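Local structure of alpha-1,3-glucanase (Bacillus circulans, 5ZRU) at residues A[218-223]-A[231-236]; A[270-275]-A[325-330]. The protein hydrolyses alpha-1,3-glucan as a GH87 glycoside hydrolase whose catalytic unit, the part in this chain, binds calcium and zinc ions. All coordinates share one frame; numbering follows the deposited sequence.

Interaction 1: residues A[218-223]-A[231-236]; sequences KILYIP and NMWKIG
The indole of Trp233 meets Leu220 at its edge, near the ring plane, while Ile222 approaches the same end of the ring obliquely. On one face lies Ile235, whose CD1 stands 3.7 Å above the ring plane and over its centre. The residues belong to a parallel beta-helix of the pectate-lyase-like type, and their strands, 220-222 and 233-235, are not paired with each other: the backbones run far apart, Leu220 CA being 11.6 Å from Ile235 CA, so that side chains alone bridge the interior. With CG anti to the backbone N (chi1 -173°), the indole of Trp233 reaches across, and Leu220 comes to meet it from the opposite direction with a similar first torsion (174°). Helix 203-216 packs against the cluster, consistent with a cap on the N-terminal end of the beta-helix: Leu203 and Val210 touch Trp233, Ala209 and Val210 touch Leu220, and the ring of Phe206 packs edge-to-face with the indole. The contact is modest and wholly apolar, made of just two touches across the segments: Leu220 CD2 lies 4.2 Å from Trp233 CZ2, and Ile222 CD1 lies 4.2 Å from Trp233 CH2.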
loop_
_atom_site.group_PDB
_atom_site.type_symbol
_atom_site.label_atom_id
_atom_site.label_comp_id
_atom_site.label_asym_id
_atom_site.label_seq_id
_atom_site.Cartn_x
_atom_site.Cartn_y
_atom_site.Cartn_z
ATOM N N LYS A 218 -6.433 -24.658 20.911
ATOM C CA LYS A 218 -6.541 -23.394 21.624
ATOM C C LYS A 218 -6.072 -22.229 20.756
ATOM O O LYS A 218 -5.269 -22.394 19.834
ATOM C CB LYS A 218 -5.725 -23.432 22.921
ATOM C CG LYS A 218 -6.263 -24.411 23.955
ATOM C CD LYS A 218 -5.394 -24.422 25.202
ATOM C CE LYS A 218 -5.986 -25.333 26.273
ATOM N NZ LYS A 218 -5.115 -25.383 27.485
ATOM N N ILE A 219 -6.593 -21.037 21.072
ATOM C CA ILE A 219 -6.083 -19.806 20.473
ATOM C C ILE A 219 -4.617 -19.624 20.841
ATOM O O ILE A 219 -4.207 -19.897 21.976
ATOM C CB ILE A 219 -6.915 -18.604 20.953
ATOM C CG1 ILE A 219 -8.323 -18.637 20.364
ATOM C CG2 ILE A 219 -6.230 -17.266 20.644
ATOM C CD1 ILE A 219 -9.262 -17.691 21.079
ATOM N N LEU A 220 -3.818 -19.132 19.888
ATOM C CA LEU A 220 -2.443 -18.715 20.162
ATOM C C LEU A 220 -2.437 -17.209 20.397
ATOM O O LEU A 220 -2.708 -16.431 19.481
ATOM C CB LEU A 220 -1.503 -19.091 19.013
ATOM C CG LEU A 220 -0.057 -18.585 19.129
ATOM C CD1 LEU A 220 0.532 -18.943 20.480
ATOM C CD2 LEU A 220 0.819 -19.142 17.990
ATOM N N TYR A 221 -2.111 -16.802 21.619
ATOM C CA TYR A 221 -2.055 -15.400 22.008
ATOM C C TYR A 221 -0.609 -14.918 22.027
ATOM O O TYR A 221 0.288 -15.625 22.495
ATOM C CB TYR A 221 -2.686 -15.222 23.396
ATOM C CG TYR A 221 -2.683 -13.809 23.961
ATOM C CD1 TYR A 221 -3.448 -12.806 23.377
ATOM C CD2 TYR A 221 -1.962 -13.501 25.116
ATOM C CE1 TYR A 221 -3.473 -11.526 23.911
ATOM C CE2 TYR A 221 -1.984 -12.219 25.663
ATOM C CZ TYR A 221 -2.748 -11.242 25.048
ATOM O OH TYR A 221 -2.796 -9.989 25.572
ATOM N N ILE A 222 -0.386 -13.716 21.506
ATOM C CA ILE A 222 0.903 -13.045 21.605
ATOM C C ILE A 222 0.692 -11.799 22.461
ATOM O O ILE A 222 -0.005 -10.870 22.030
ATOM C CB ILE A 222 1.472 -12.680 20.226
ATOM C CG1 ILE A 222 1.558 -13.921 19.340
ATOM C CG2 ILE A 222 2.876 -12.060 20.374
ATOM C CD1 ILE A 222 1.859 -13.605 17.883
ATOM N N PRO A 223 1.245 -11.739 23.681
ATOM C CA PRO A 223 0.944 -10.604 24.568
ATOM C C PRO A 223 1.609 -9.323 24.106
ATOM O O PRO A 223 2.331 -9.316 23.103
ATOM C CB PRO A 223 1.501 -11.058 25.924
ATOM C CG PRO A 223 2.596 -11.984 25.563
ATOM C CD PRO A 223 2.109 -12.731 24.335
ATOM N N ASN A 231 14.173 -15.616 11.699
ATOM C CA ASN A 231 13.984 -16.187 10.374
ATOM C C ASN A 231 12.503 -16.146 10.040
ATOM O O ASN A 231 11.695 -15.591 10.794
ATOM C CB ASN A 231 14.529 -17.613 10.279
ATOM C CG ASN A 231 15.154 -17.884 8.918
ATOM O OD1 ASN A 231 14.451 -17.995 7.887
ATOM N ND2 ASN A 231 16.487 -17.976 8.899
ATOM N N MET A 232 12.148 -16.750 8.906
ATOM C CA MET A 232 10.749 -16.816 8.501
ATOM C C MET A 232 9.961 -17.637 9.515
ATOM O O MET A 232 10.430 -18.674 9.996
ATOM C CB MET A 232 10.635 -17.433 7.105
ATOM C CG MET A 232 9.201 -17.471 6.523
ATOM S SD MET A 232 9.100 -18.335 4.951
ATOM C CE MET A 232 10.199 -17.343 3.916
ATOM N N TRP A 233 8.775 -17.153 9.876
ATOM C CA TRP A 233 7.883 -17.898 10.760
ATOM C C TRP A 233 7.002 -18.788 9.888
ATOM O O TRP A 233 6.115 -18.292 9.190
ATOM C CB TRP A 233 7.049 -16.945 11.617
ATOM C CG TRP A 233 6.211 -17.637 12.675
ATOM C CD1 TRP A 233 6.286 -18.951 13.060
ATOM C CD2 TRP A 233 5.142 -17.058 13.439
ATOM N NE1 TRP A 233 5.345 -19.218 14.032
ATOM C CE2 TRP A 233 4.630 -18.074 14.282
ATOM C CE3 TRP A 233 4.584 -15.777 13.507
ATOM C CZ2 TRP A 233 3.589 -17.844 15.178
ATOM C CZ3 TRP A 233 3.545 -15.550 14.391
ATOM C CH2 TRP A 233 3.055 -16.580 15.216
ATOM N N LYS A 234 7.249 -20.098 9.922
ATOM C CA LYS A 234 6.509 -21.056 9.108
ATOM C C LYS A 234 5.440 -21.706 9.973
ATOM O O LYS A 234 5.757 -22.412 10.937
ATOM C CB LYS A 234 7.441 -22.107 8.505
ATOM C CG LYS A 234 8.470 -21.482 7.581
ATOM C CD LYS A 234 9.476 -22.490 7.060
ATOM C CE LYS A 234 10.509 -21.786 6.179
ATOM N NZ LYS A 234 11.268 -22.747 5.319
ATOM N N ILE A 235 4.187 -21.460 9.632
ATOM C CA ILE A 235 3.053 -21.880 10.438
ATOM C C ILE A 235 2.422 -23.059 9.710
ATOM O O ILE A 235 1.642 -22.876 8.766
ATOM C CB ILE A 235 2.069 -20.725 10.662
ATOM C CG1 ILE A 235 2.791 -19.594 11.405
ATOM C CG2 ILE A 235 0.833 -21.198 11.431
ATOM C CD1 ILE A 235 1.920 -18.343 11.638
ATOM N N GLY A 236 2.776 -24.269 10.145
ATOM C CA GLY A 236 2.491 -25.478 9.400
ATOM C C GLY A 236 3.570 -25.755 8.363
ATOM O O GLY A 236 4.469 -24.948 8.119
#

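Interaction 2: residues A[270-275]-A[325-330]; sequences SFRVTG and VGDYAH
Arg272 extends its guanidinium from strand 269-273 to the loop 325-330, where NH1 comes within 3.5 Å of Ala329 CB, the methyl lying oblique to the guanidinium plane. Asp327 sits at the guanidinium edge, near its plane, but Arg272 NH1 and Asp327 OD1 are 4.2 Å apart, too far for a salt bridge. A water completes the first shell: it accepts from Arg272 NH1 at 3.0 Å and from Tyr328 N at 2.8 Å, tying the side chain to the loop backbone. The arginine chain bends at chi2 (-66°) and then runs extended to its tip. One step outward, Asn304 spans the gap, its OD1 hydrogen-bonded to Arg272 NH1 and its ND2 to Asp327 OD1. The carboxylate is also fixed by its own loop. Ala329 N binds Asp327 OD1 at 3.0 Å, an Asx turn, and His330 ND1 reaches Asp327 OD1 at 2.8 Å in a nearly straight bond (162°) from the opposite face of the carboxylate plane. Asp327 OD2 is bonded to Ile334 N, and His330 NE2 is hydrogen-bonded to Lys241 NZ. Strand and loop belong to beta-helix coils two apart, joined by the water and by Asn304 from the intervening coil. With several donors around it, the buried aspartate is probably held as an anion, and the nearby arginine would add to that stabilisation without direct ion pairing.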
loop_
_atom_site.group_PDB
_atom_site.type_symbol
_atom_site.label_atom_id
_atom_site.label_comp_id
_atom_site.label_asym_id
_atom_site.label_seq_id
_atom_site.Cartn_x
_atom_site.Cartn_y
_atom_site.Cartn_z
ATOM N N SER A 270 4.863 -17.568 6.634
ATOM C CA SER A 270 4.388 -18.487 5.609
ATOM C C SER A 270 3.314 -19.366 6.227
ATOM O O SER A 270 3.601 -20.140 7.146
ATOM C CB SER A 270 5.527 -19.349 5.051
ATOM O OG SER A 270 5.015 -20.453 4.306
ATOM N N PHE A 271 2.080 -19.240 5.733
ATOM C CA PHE A 271 0.971 -20.076 6.188
ATOM C C PHE A 271 0.895 -21.352 5.361
ATOM O O PHE A 271 0.947 -21.302 4.127
ATOM C CB PHE A 271 -0.368 -19.348 6.064
ATOM C CG PHE A 271 -0.546 -18.169 6.992
ATOM C CD1 PHE A 271 -0.491 -18.323 8.371
ATOM C CD2 PHE A 271 -0.849 -16.916 6.470
ATOM C CE1 PHE A 271 -0.699 -17.246 9.215
ATOM C CE2 PHE A 271 -1.052 -15.829 7.303
ATOM C CZ PHE A 271 -0.973 -15.994 8.680
ATOM N N ARG A 272 0.736 -22.487 6.038
ATOM C CA ARG A 272 0.423 -23.767 5.396
ATOM C C ARG A 272 -0.871 -24.283 6.021
ATOM O O ARG A 272 -0.867 -25.217 6.831
ATOM C CB ARG A 272 1.577 -24.776 5.546
ATOM C CG ARG A 272 2.890 -24.310 4.938
ATOM C CD ARG A 272 2.792 -24.187 3.425
ATOM N NE ARG A 272 4.057 -23.759 2.832
ATOM C CZ ARG A 272 4.224 -23.480 1.541
ATOM N NH1 ARG A 272 3.199 -23.574 0.699
ATOM N NH2 ARG A 272 5.416 -23.102 1.091
ATOM N N VAL A 273 -1.975 -23.632 5.665
ATOM C CA VAL A 273 -3.275 -23.817 6.299
ATOM C C VAL A 273 -4.269 -24.265 5.230
ATOM O O VAL A 273 -4.331 -23.669 4.148
ATOM C CB VAL A 273 -3.749 -22.512 6.971
ATOM C CG1 VAL A 273 -5.191 -22.634 7.466
ATOM C CG2 VAL A 273 -2.799 -22.118 8.118
ATOM N N THR A 274 -5.055 -25.303 5.538
ATOM C CA THR A 274 -6.078 -25.781 4.616
ATOM C C THR A 274 -7.488 -25.428 5.044
ATOM O O THR A 274 -8.392 -25.453 4.204
ATOM C CB THR A 274 -5.998 -27.305 4.445
ATOM O OG1 THR A 274 -6.109 -27.941 5.722
ATOM C CG2 THR A 274 -4.690 -27.694 3.807
ATOM N N GLY A 275 -7.706 -25.133 6.321
ATOM C CA GLY A 275 -9.009 -24.704 6.770
ATOM C C GLY A 275 -9.036 -23.209 7.002
ATOM O O GLY A 275 -8.716 -22.433 6.101
ATOM N N VAL A 325 -0.849 -13.849 -1.651
ATOM C CA VAL A 325 -1.745 -14.983 -1.443
ATOM C C VAL A 325 -1.623 -15.890 -2.659
ATOM O O VAL A 325 -2.011 -15.512 -3.766
ATOM C CB VAL A 325 -3.190 -14.518 -1.228
ATOM C CG1 VAL A 325 -4.092 -15.697 -0.840
ATOM C CG2 VAL A 325 -3.207 -13.459 -0.139
ATOM N N GLY A 326 -1.071 -17.084 -2.460
ATOM C CA GLY A 326 -0.910 -17.985 -3.583
ATOM C C GLY A 326 -0.088 -19.216 -3.281
ATOM O O GLY A 326 0.943 -19.146 -2.605
ATOM N N ASP A 327 -0.548 -20.354 -3.792
ATOM C CA ASP A 327 0.118 -21.630 -3.583
ATOM C C ASP A 327 1.107 -21.909 -4.702
ATOM O O ASP A 327 0.741 -21.864 -5.882
ATOM C CB ASP A 327 -0.891 -22.770 -3.524
ATOM C CG ASP A 327 -0.212 -24.116 -3.465
ATOM O OD1 ASP A 327 0.636 -24.301 -2.562
ATOM O OD2 ASP A 327 -0.512 -24.972 -4.321
ATOM N N TYR A 328 2.346 -22.240 -4.324
ATOM C CA TYR A 328 3.355 -22.702 -5.269
ATOM C C TYR A 328 3.885 -24.080 -4.906
ATOM O O TYR A 328 4.846 -24.548 -5.527
ATOM C CB TYR A 328 4.504 -21.687 -5.359
ATOM C CG TYR A 328 3.985 -20.340 -5.768
ATOM C CD1 TYR A 328 3.866 -20.000 -7.112
ATOM C CD2 TYR A 328 3.549 -19.426 -4.812
ATOM C CE1 TYR A 328 3.352 -18.784 -7.494
ATOM C CE2 TYR A 328 3.034 -18.201 -5.184
ATOM C CZ TYR A 328 2.943 -17.881 -6.521
ATOM O OH TYR A 328 2.425 -16.660 -6.895
ATOM N N ALA A 329 3.269 -24.758 -3.940
ATOM C CA ALA A 329 3.827 -25.990 -3.405
ATOM C C ALA A 329 3.057 -27.243 -3.798
ATOM O O ALA A 329 3.526 -28.347 -3.502
ATOM C CB ALA A 329 3.910 -25.908 -1.873
ATOM N N HIS A 330 1.912 -27.115 -4.460
ATOM C CA HIS A 330 1.070 -28.253 -4.790
ATOM C C HIS A 330 0.804 -28.312 -6.288
ATOM O O HIS A 330 0.720 -27.280 -6.966
ATOM C CB HIS A 330 -0.266 -28.193 -4.027
ATOM C CG HIS A 330 -0.104 -28.149 -2.539
ATOM N ND1 HIS A 330 0.111 -26.976 -1.846
ATOM C CD2 HIS A 330 -0.091 -29.139 -1.615
ATOM C CE1 HIS A 330 0.229 -27.244 -0.558
ATOM N NE2 HIS A 330 0.112 -28.549 -0.391
HETATM O O HOH W 1 3.569 -21.855 -1.783
#

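In the fold
Interactions 1 and 2 follow one another along the chain within the catalytic domain's beta-helix, their centres about 16 Å apart. They are coupled because strands 233-235 and 269-273 are parallel neighbours: Ile235 N lies 2.9 Å from Ser270 O, and Ile235 O lies 2.9 Å from Arg272 N, both probable hydrogen bonds. Met232 SD also packs on Ser270 CB at 3.7 Å. Side chains from this one pair of strands therefore serve two environments, the apolar interior at 218-223 and the polar loop at 325-330. Interaction 1 lies nearer the metals: the Ile222 side chain is about 8 Å from that of calcium-binding Asp202, and the Leu220 side chain about 10 Å from that of zinc-binding Asp278, whereas interaction 2 is remote from the known metal sites.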